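Local structure of molinate hydrolase (Gulosibacter molinativorax, 4UB9) at residues V138-T152 / A166-P180. The protein hydrolyses the thiocarbamate herbicide molinate and is a zinc-binding member of the amidohydrolase family, which generally acts on carbon-nitrogen bonds other than peptide bonds. Numbering follows the deposited sequence.
Sequences VTTVFDTWNALEPVT and ARIFFAGTLIGMGGP
Strands 138-143 and 167-170 run parallel, their axes 4.7 Å apart at closest approach and 23° askew, with backbone bonds alternating from Arg167 N to Thr139 O through to Ala171 N to Asp143 O. With helix 148-159 between them in sequence they form a beta-alpha-beta crossover, the repeating unit of the TIM-barrel-like amidohydrolase fold. On the sheet face away from that helix, Phe142 and Phe169 lie side by side, nearly parallel but slid apart, and CE1 of Phe142 comes 3.6 Å from CD2 of Phe169. Thr140 shares this face: its OG1 takes a 2.7 Å hydrogen bond from Arg167 NH1, in the guanidinium plane though bent at the hydrogen (132°). The same NH1 also forms a salt bridge with Asp446, and NH2 pairs with Glu470, so the buried guanidinium is gripped at both ends.

On the helix side, Phe170 turns its CG between its own N and carbonyl carbon (chi1 63°), which slides the ring under the first helical turn. Val151 CG1 sits over one face of the Phe170 ring, 3.6 Å from its centroid, a CH-pi contact, while Leu148 CD1 meets Phe170 CE1 at 3.6 Å. Cutting Phe170 back to an alanine would probably take from Val151 and Leu148 the ring they pack on and open a gap between helix and sheet.

At the end of strand 138-143, Asp143 makes an Asx turn, OD1 accepting from Trp145 N, and its OD2 accepts from Asn146 ND2. Farther on, Leu174 lies close to zinc ligand His282, its side chain about 5 Å from the zinc ion. Beside it Met177 SD stands oblique to the five-membered ring of Trp145, 5.1 Å from its centroid, a Met-aromatic contact, and Trp145 NE1 donates to a water at 2.9 Å.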
loop_
_atom_site.group_PDB
_atom_site.type_symbol
_atom_site.label_atom_id
_atom_site.label_comp_id
_atom_site.label_asym_id
_atom_site.label_seq_id
_atom_site.Cartn_x
_atom_site.Cartn_y
_atom_site.Cartn_z
ATOM N N VAL A 138 0.457 -29.691 -29.025
ATOM C CA VAL A 138 1.354 -28.648 -29.482
ATOM C C VAL A 138 2.755 -29.240 -29.513
ATOM O O VAL A 138 3.318 -29.543 -28.474
ATOM C CB VAL A 138 1.300 -27.418 -28.588
ATOM C CG1 VAL A 138 2.332 -26.370 -29.036
ATOM C CG2 VAL A 138 -0.089 -26.828 -28.587
ATOM N N THR A 139 3.296 -29.398 -30.707
ATOM C CA THR A 139 4.614 -30.004 -30.858
ATOM C C THR A 139 5.756 -28.967 -30.912
ATOM O O THR A 139 6.923 -29.303 -30.697
ATOM C CB THR A 139 4.674 -30.864 -32.118
ATOM O OG1 THR A 139 3.949 -30.199 -33.165
ATOM C CG2 THR A 139 4.047 -32.244 -31.847
ATOM N N THR A 140 5.407 -27.716 -31.203
ATOM C CA THR A 140 6.383 -26.603 -31.196
ATOM C C THR A 140 5.847 -25.389 -30.458
ATOM O O THR A 140 4.739 -24.920 -30.739
ATOM C CB THR A 140 6.788 -26.175 -32.614
ATOM O OG1 THR A 140 7.315 -27.309 -33.315
ATOM C CG2 THR A 140 7.847 -25.084 -32.581
ATOM N N VAL A 141 6.639 -24.906 -29.488
ATOM C CA VAL A 141 6.305 -23.685 -28.788
ATOM C C VAL A 141 7.357 -22.602 -28.973
ATOM O O VAL A 141 8.558 -22.860 -28.964
ATOM C CB VAL A 141 6.068 -23.884 -27.264
ATOM C CG1 VAL A 141 4.834 -24.736 -27.024
ATOM C CG2 VAL A 141 7.274 -24.472 -26.584
ATOM N N PHE A 142 6.872 -21.382 -29.084
ATOM C CA PHE A 142 7.720 -20.193 -29.168
ATOM C C PHE A 142 7.549 -19.407 -27.913
ATOM O O PHE A 142 6.487 -18.804 -27.654
ATOM C CB PHE A 142 7.342 -19.377 -30.385
ATOM C CG PHE A 142 7.707 -20.045 -31.652
ATOM C CD1 PHE A 142 8.972 -19.921 -32.183
ATOM C CD2 PHE A 142 6.803 -20.858 -32.305
ATOM C CE1 PHE A 142 9.332 -20.564 -33.378
ATOM C CE2 PHE A 142 7.151 -21.504 -33.476
ATOM C CZ PHE A 142 8.422 -21.351 -34.014
ATOM N N ASP A 143 8.599 -19.446 -27.107
ATOM C CA ASP A 143 8.640 -18.769 -25.814
ATOM C C ASP A 143 9.260 -17.374 -25.937
ATOM O O ASP A 143 10.414 -17.198 -26.267
ATOM C CB ASP A 143 9.393 -19.594 -24.785
ATOM C CG ASP A 143 9.417 -18.936 -23.399
ATOM O OD1 ASP A 143 9.734 -17.709 -23.298
ATOM O OD2 ASP A 143 9.167 -19.648 -22.396
ATOM N N THR A 144 8.457 -16.411 -25.579
ATOM C CA THR A 144 8.651 -15.003 -25.919
ATOM C C THR A 144 9.186 -14.166 -24.734
ATOM O O THR A 144 9.554 -13.002 -24.864
ATOM C CB THR A 144 7.266 -14.564 -26.413
ATOM O OG1 THR A 144 7.232 -14.625 -27.849
ATOM C CG2 THR A 144 6.865 -13.317 -25.942
ATOM N N TRP A 145 9.225 -14.795 -23.572
ATOM C CA TRP A 145 9.749 -14.197 -22.357
ATOM C C TRP A 145 9.961 -15.258 -21.287
ATOM O O TRP A 145 9.036 -15.941 -20.848
ATOM C CB TRP A 145 8.845 -13.110 -21.760
ATOM C CG TRP A 145 9.458 -12.472 -20.493
ATOM C CD1 TRP A 145 10.428 -11.524 -20.451
ATOM C CD2 TRP A 145 9.154 -12.778 -19.146
ATOM N NE1 TRP A 145 10.739 -11.209 -19.164
ATOM C CE2 TRP A 145 9.953 -11.952 -18.338
ATOM C CE3 TRP A 145 8.265 -13.650 -18.540
ATOM C CZ2 TRP A 145 9.895 -11.978 -16.955
ATOM C CZ3 TRP A 145 8.207 -13.686 -17.177
ATOM C CH2 TRP A 145 9.026 -12.859 -16.393
ATOM N N ASN A 146 11.200 -15.358 -20.865
ATOM C CA ASN A 146 11.613 -16.363 -19.933
ATOM C C ASN A 146 12.998 -15.999 -19.454
ATOM O O ASN A 146 13.600 -15.056 -19.964
ATOM C CB ASN A 146 11.631 -17.721 -20.614
ATOM C CG ASN A 146 11.399 -18.866 -19.643
ATOM O OD1 ASN A 146 11.907 -18.871 -18.519
ATOM N ND2 ASN A 146 10.625 -19.846 -20.077
ATOM N N ALA A 147 13.499 -16.763 -18.495
ATOM C CA ALA A 147 14.882 -16.635 -18.042
ATOM C C ALA A 147 15.820 -17.424 -18.940
ATOM O O ALA A 147 15.664 -18.635 -19.123
ATOM C CB ALA A 147 15.025 -17.105 -16.627
ATOM N N LEU A 148 16.824 -16.727 -19.465
ATOM C CA LEU A 148 17.700 -17.281 -20.460
ATOM C C LEU A 148 18.349 -18.589 -20.059
ATOM O O LEU A 148 18.333 -19.549 -20.811
ATOM C CB LEU A 148 18.769 -16.266 -20.861
ATOM C CG LEU A 148 19.658 -16.687 -22.041
ATOM C CD1 LEU A 148 18.879 -16.949 -23.327
ATOM C CD2 LEU A 148 20.682 -15.609 -22.294
ATOM N N GLU A 149 18.981 -18.621 -18.902
ATOM C CA GLU A 149 19.719 -19.808 -18.494
ATOM C C GLU A 149 18.844 -21.092 -18.499
ATOM O O GLU A 149 19.182 -22.051 -19.180
ATOM C CB GLU A 149 20.442 -19.575 -17.150
ATOM C CG GLU A 149 21.210 -20.783 -16.595
ATOM C CD GLU A 149 21.714 -20.572 -15.155
ATOM O OE1 GLU A 149 22.594 -19.715 -14.962
ATOM O OE2 GLU A 149 21.250 -21.256 -14.216
ATOM N N PRO A 150 17.738 -21.117 -17.755
ATOM C CA PRO A 150 16.992 -22.378 -17.687
ATOM C C PRO A 150 16.248 -22.714 -18.959
ATOM O O PRO A 150 16.078 -23.879 -19.251
ATOM C CB PRO A 150 15.995 -22.149 -16.558
ATOM C CG PRO A 150 15.933 -20.683 -16.361
ATOM C CD PRO A 150 17.259 -20.140 -16.768
ATOM N N VAL A 151 15.825 -21.711 -19.717
ATOM C CA VAL A 151 15.160 -22.004 -20.968
ATOM C C VAL A 151 16.134 -22.590 -21.990
ATOM O O VAL A 151 15.780 -23.457 -22.776
ATOM C CB VAL A 151 14.410 -20.799 -21.530
ATOM C CG1 VAL A 151 15.322 -19.844 -22.265
ATOM C CG2 VAL A 151 13.290 -21.257 -22.470
ATOM N N THR A 152 17.377 -22.140 -21.951
ATOM C CA THR A 152 18.439 -22.706 -22.794
ATOM C C THR A 152 18.691 -24.169 -22.437
ATOM O O THR A 152 18.645 -25.065 -23.279
ATOM C CB THR A 152 19.769 -21.940 -22.616
ATOM O OG1 THR A 152 19.580 -20.599 -23.024
ATOM C CG2 THR A 152 20.892 -22.541 -23.452
ATOM N N ALA A 166 7.217 -30.560 -26.025
ATOM C CA ALA A 166 7.208 -29.760 -27.236
ATOM C C ALA A 166 8.582 -29.173 -27.474
ATOM O O ALA A 166 9.303 -28.871 -26.515
ATOM C CB ALA A 166 6.184 -28.633 -27.140
ATOM N N ARG A 167 8.981 -29.039 -28.745
ATOM C CA ARG A 167 10.254 -28.393 -28.986
ATOM C C ARG A 167 10.078 -26.888 -28.760
ATOM O O ARG A 167 9.000 -26.296 -28.968
ATOM C CB ARG A 167 10.884 -28.713 -30.325
ATOM C CG ARG A 167 10.383 -27.944 -31.500
ATOM C CD ARG A 167 11.186 -28.288 -32.756
ATOM N NE ARG A 167 11.020 -29.682 -33.118
ATOM C CZ ARG A 167 9.895 -30.254 -33.556
ATOM N NH1 ARG A 167 8.781 -29.557 -33.758
ATOM N NH2 ARG A 167 9.888 -31.560 -33.824
ATOM N N ILE A 168 11.153 -26.314 -28.282
ATOM C CA ILE A 168 11.198 -24.942 -27.850
ATOM C C ILE A 168 12.114 -24.099 -28.694
ATOM O O ILE A 168 13.239 -24.470 -28.988
ATOM C CB ILE A 168 11.732 -24.846 -26.432
ATOM C CG1 ILE A 168 10.858 -25.632 -25.481
ATOM C CG2 ILE A 168 11.761 -23.382 -25.972
ATOM C CD1 ILE A 168 11.451 -25.740 -24.093
ATOM N N PHE A 169 11.613 -22.932 -29.035
ATOM C CA PHE A 169 12.439 -21.820 -29.499
ATOM C C PHE A 169 12.144 -20.598 -28.646
ATOM O O PHE A 169 11.005 -20.348 -28.301
ATOM C CB PHE A 169 12.171 -21.522 -30.969
ATOM C CG PHE A 169 12.449 -22.684 -31.845
ATOM C CD1 PHE A 169 13.752 -23.118 -32.069
ATOM C CD2 PHE A 169 11.381 -23.386 -32.439
ATOM C CE1 PHE A 169 14.023 -24.238 -32.873
ATOM C CE2 PHE A 169 11.638 -24.500 -33.222
ATOM C CZ PHE A 169 12.959 -24.925 -33.452
ATOM N N PHE A 170 13.185 -19.824 -28.336
ATOM C CA PHE A 170 13.012 -18.731 -27.397
ATOM C C PHE A 170 13.671 -17.389 -27.752
ATOM O O PHE A 170 14.614 -17.322 -28.517
ATOM C CB PHE A 170 13.427 -19.194 -26.025
ATOM C CG PHE A 170 14.855 -19.556 -25.924
ATOM C CD1 PHE A 170 15.825 -18.569 -25.889
ATOM C CD2 PHE A 170 15.237 -20.865 -25.807
ATOM C CE1 PHE A 170 17.167 -18.916 -25.770
ATOM C CE2 PHE A 170 16.567 -21.221 -25.683
ATOM C CZ PHE A 170 17.541 -20.256 -25.657
ATOM N N ALA A 171 13.112 -16.334 -27.179
ATOM C CA ALA A 171 13.685 -14.982 -27.224
ATOM C C ALA A 171 14.641 -14.701 -26.101
ATOM O O ALA A 171 15.449 -13.779 -26.181
ATOM C CB ALA A 171 12.585 -13.936 -27.134
ATOM N N GLY A 172 14.462 -15.414 -25.008
ATOM C CA GLY A 172 15.066 -15.051 -23.712
ATOM C C GLY A 172 14.216 -13.966 -23.081
ATOM O O GLY A 172 13.009 -14.128 -22.882
ATOM N N THR A 173 14.815 -12.812 -22.854
ATOM C CA THR A 173 14.064 -11.694 -22.245
ATOM C C THR A 173 13.488 -10.746 -23.287
ATOM O O THR A 173 13.675 -10.898 -24.476
ATOM C CB THR A 173 14.911 -10.908 -21.251
ATOM O OG1 THR A 173 14.075 -10.041 -20.485
ATOM C CG2 THR A 173 15.980 -10.090 -21.959
ATOM N N LEU A 174 12.718 -9.811 -22.802
ATOM C CA LEU A 174 12.173 -8.730 -23.596
ATOM C C LEU A 174 13.116 -7.548 -23.427
ATOM O O LEU A 174 13.302 -7.025 -22.307
ATOM C CB LEU A 174 10.857 -8.259 -23.028
ATOM C CG LEU A 174 9.660 -8.112 -23.917
ATOM C CD1 LEU A 174 8.653 -9.139 -23.409
ATOM C CD2 LEU A 174 9.062 -6.753 -23.753
ATOM N N ILE A 175 13.698 -7.134 -24.527
ATOM C CA ILE A 175 14.719 -6.137 -24.456
ATOM C C ILE A 175 14.083 -4.839 -23.972
ATOM O O ILE A 175 13.224 -4.271 -24.640
ATOM C CB ILE A 175 15.393 -5.906 -25.810
ATOM C CG1 ILE A 175 15.965 -7.203 -26.392
ATOM C CG2 ILE A 175 16.474 -4.845 -25.684
ATOM C CD1 ILE A 175 16.933 -7.920 -25.500
ATOM N N GLY A 176 14.608 -4.344 -22.845
ATOM C CA GLY A 176 14.195 -3.061 -22.287
ATOM C C GLY A 176 13.108 -3.154 -21.237
ATOM O O GLY A 176 12.576 -2.145 -20.790
ATOM N N MET A 177 12.750 -4.380 -20.872
ATOM C CA MET A 177 11.736 -4.573 -19.835
ATOM C C MET A 177 12.414 -4.989 -18.565
ATOM O O MET A 177 13.389 -5.749 -18.550
ATOM C CB MET A 177 10.714 -5.657 -20.243
ATOM C CG MET A 177 9.499 -5.753 -19.285
ATOM S SD MET A 177 8.352 -7.114 -19.620
ATOM C CE MET A 177 9.347 -8.547 -19.248
ATOM N N GLY A 178 11.838 -4.578 -17.464
ATOM C CA GLY A 178 12.316 -5.041 -16.151
ATOM C C GLY A 178 11.884 -6.477 -15.844
ATOM O O GLY A 178 11.035 -7.050 -16.522
ATOM N N GLY A 179 12.508 -7.038 -14.825
ATOM C CA GLY A 179 12.220 -8.384 -14.359
ATOM C C GLY A 179 10.973 -8.379 -13.490
ATOM O O GLY A 179 10.344 -7.335 -13.279
ATOM N N PRO A 180 10.613 -9.548 -12.979
ATOM C CA PRO A 180 9.329 -9.750 -12.267
ATOM C C PRO A 180 9.203 -9.021 -10.952
ATOM O O PRO A 180 8.095 -8.904 -10.447
ATOM C CB PRO A 180 9.267 -11.260 -12.044
ATOM C CG PRO A 180 10.703 -11.717 -12.144
ATOM C CD PRO A 180 11.361 -10.803 -13.132
HETATM O O HOH W 1 12.169 -16.805 -23.925
HETATM O O HOH W 2 12.535 -9.262 -17.877
#